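Long-range contact in cpftsy (Physcomitrella patens, PDB 4AK9), which probably acts as the chloroplast signal recognition particle receptor, a SIMIBI GTPase that helps deliver proteins to the thylakoid membrane: residues Val264-Thr270 / Ile290-Gly296. Sequence-based numbering, arbitrary orientation.
Sequences VTGFILT and IPVKFVG
Parallel neighbours joined by a helix form the classic beta-alpha-beta unit of P-loop GTPases, and strands 266-270 and 292-296, inclined by 21°, illustrate it with one irregularity. Ahead of the first strand, Val264 CG1 lies 4.3 Å from Ile290 CG2, while Thr265 turns its side chain away, OG1 bonding to Glu238. Gly266, extended, brings its CA within 3.3 Å of Pro291 O, where a side chain would strike Lys293. Phe267 pairs with Val292: its N donates to Pro291 O (2.9 Å), its O accepts from Lys293 N (2.8 Å), and its m-rotamer ring takes Ile290 CG2 over one face in a CH-pi contact. A beta bulge at Lys293 (phi/psi -104/-31) then advances the register by one, so Ile268 faces Phe294 and Leu269 faces Val295. Leu269 N reaches Phe294 O (3.1 Å); Gly296 N reaches Leu269 O (2.8 Å). Phe267, Leu269 and Val292 pack on helix 280-288, Ile268 and Phe294 on helix 126-142, and strand 238-244 continues the sheet beyond 266-270.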
loop_
_atom_site.group_PDB
_atom_site.type_symbol
_atom_site.label_atom_id
_atom_site.label_comp_id
_atom_site.label_asym_id
_atom_site.label_seq_id
_atom_site.Cartn_x
_atom_site.Cartn_y
_atom_site.Cartn_z
ATOM N N VAL A 264 0.464 -23.257 0.555
ATOM C CA VAL A 264 1.175 -22.499 1.606
ATOM C C VAL A 264 0.484 -22.735 2.941
ATOM O O VAL A 264 -0.743 -22.602 3.041
ATOM C CB VAL A 264 1.170 -20.988 1.262
ATOM C CG1 VAL A 264 1.804 -20.154 2.406
ATOM C CG2 VAL A 264 1.906 -20.733 -0.045
ATOM N N THR A 265 1.252 -23.101 3.962
ATOM C CA THR A 265 0.669 -23.391 5.266
ATOM C C THR A 265 0.871 -22.236 6.247
ATOM O O THR A 265 0.234 -22.198 7.313
ATOM C CB THR A 265 1.271 -24.681 5.860
ATOM O OG1 THR A 265 2.683 -24.507 6.046
ATOM C CG2 THR A 265 1.050 -25.842 4.875
ATOM N N GLY A 266 1.748 -21.304 5.915
ATOM C CA GLY A 266 1.998 -20.172 6.813
ATOM C C GLY A 266 2.843 -19.115 6.144
ATOM O O GLY A 266 3.613 -19.414 5.240
ATOM N N PHE A 267 2.684 -17.857 6.583
ATOM C CA PHE A 267 3.542 -16.782 6.079
ATOM C C PHE A 267 4.622 -16.403 7.097
ATOM O O PHE A 267 4.419 -16.499 8.311
ATOM C CB PHE A 267 2.711 -15.524 5.813
ATOM C CG PHE A 267 1.533 -15.746 4.918
ATOM C CD1 PHE A 267 1.697 -16.135 3.609
ATOM C CD2 PHE A 267 0.237 -15.512 5.397
ATOM C CE1 PHE A 267 0.603 -16.332 2.779
ATOM C CE2 PHE A 267 -0.882 -15.703 4.559
ATOM C CZ PHE A 267 -0.693 -16.094 3.246
ATOM N N ILE A 268 5.737 -15.941 6.566
ATOM C CA ILE A 268 6.770 -15.237 7.316
ATOM C C ILE A 268 6.966 -13.864 6.714
ATOM O O ILE A 268 7.343 -13.713 5.534
ATOM C CB ILE A 268 8.097 -16.037 7.305
ATOM C CG1 ILE A 268 7.851 -17.393 7.974
ATOM C CG2 ILE A 268 9.259 -15.193 8.033
ATOM C CD1 ILE A 268 9.043 -18.366 7.790
ATOM N N LEU A 269 6.664 -12.838 7.511
ATOM C CA LEU A 269 6.738 -11.453 7.028
ATOM C C LEU A 269 7.986 -10.809 7.606
ATOM O O LEU A 269 8.091 -10.675 8.824
ATOM C CB LEU A 269 5.494 -10.653 7.462
ATOM C CG LEU A 269 4.343 -10.739 6.426
ATOM C CD1 LEU A 269 3.843 -12.179 6.200
ATOM C CD2 LEU A 269 3.175 -9.852 6.829
ATOM N N THR A 270 8.926 -10.485 6.739
ATOM C CA THR A 270 10.231 -9.969 7.167
ATOM C C THR A 270 10.306 -8.434 7.101
ATOM O O THR A 270 9.444 -7.781 6.482
ATOM C CB THR A 270 11.355 -10.506 6.258
ATOM O OG1 THR A 270 11.107 -10.074 4.918
ATOM C CG2 THR A 270 11.424 -12.031 6.290
ATOM N N ILE A 290 -4.792 -17.721 5.836
ATOM C CA ILE A 290 -3.619 -18.549 6.149
ATOM C C ILE A 290 -2.839 -17.769 7.204
ATOM O O ILE A 290 -2.718 -16.526 7.089
ATOM C CB ILE A 290 -2.738 -18.700 4.897
ATOM C CG1 ILE A 290 -3.447 -19.596 3.863
ATOM C CG2 ILE A 290 -1.349 -19.290 5.239
ATOM C CD1 ILE A 290 -2.826 -19.452 2.499
ATOM N N PRO A 291 -2.415 -18.452 8.294
ATOM C CA PRO A 291 -1.815 -17.684 9.392
ATOM C C PRO A 291 -0.425 -17.125 9.060
ATOM O O PRO A 291 0.342 -17.666 8.244
ATOM C CB PRO A 291 -1.721 -18.726 10.528
ATOM C CG PRO A 291 -1.564 -20.052 9.797
ATOM C CD PRO A 291 -2.510 -19.893 8.610
ATOM N N VAL A 292 -0.123 -15.985 9.662
ATOM C CA VAL A 292 1.264 -15.512 9.739
ATOM C C VAL A 292 1.889 -16.292 10.906
ATOM O O VAL A 292 1.322 -16.322 12.012
ATOM C CB VAL A 292 1.315 -13.987 10.011
ATOM C CG1 VAL A 292 2.748 -13.577 10.422
ATOM C CG2 VAL A 292 0.868 -13.204 8.763
ATOM N N LYS A 293 3.026 -16.955 10.665
ATOM C CA LYS A 293 3.626 -17.810 11.679
ATOM C C LYS A 293 4.850 -17.179 12.359
ATOM O O LYS A 293 5.107 -17.451 13.546
ATOM C CB LYS A 293 3.984 -19.189 11.079
ATOM C CG LYS A 293 2.728 -19.989 10.649
ATOM C CD LYS A 293 2.950 -21.517 10.580
ATOM C CE LYS A 293 1.545 -22.185 10.542
ATOM N NZ LYS A 293 1.576 -23.668 10.657
ATOM N N PHE A 294 5.583 -16.356 11.612
ATOM C CA PHE A 294 6.720 -15.573 12.151
ATOM C C PHE A 294 6.715 -14.148 11.595
ATOM O O PHE A 294 6.276 -13.914 10.443
ATOM C CB PHE A 294 8.048 -16.237 11.770
ATOM C CG PHE A 294 8.228 -17.599 12.384
ATOM C CD1 PHE A 294 7.750 -18.737 11.733
ATOM C CD2 PHE A 294 8.852 -17.738 13.606
ATOM C CE1 PHE A 294 7.909 -20.002 12.310
ATOM C CE2 PHE A 294 9.007 -19.016 14.203
ATOM C CZ PHE A 294 8.526 -20.140 13.537
ATOM N N VAL A 295 7.216 -13.198 12.389
ATOM C CA VAL A 295 7.521 -11.862 11.872
ATOM C C VAL A 295 9.002 -11.523 12.113
ATOM O O VAL A 295 9.531 -11.806 13.186
ATOM C CB VAL A 295 6.646 -10.797 12.534
ATOM C CG1 VAL A 295 5.202 -10.941 12.049
ATOM C CG2 VAL A 295 6.690 -10.942 14.064
ATOM N N GLY A 296 9.646 -10.959 11.103
ATOM C CA GLY A 296 11.023 -10.510 11.208
ATOM C C GLY A 296 11.003 -9.071 11.647
ATOM O O GLY A 296 10.449 -8.207 10.946
#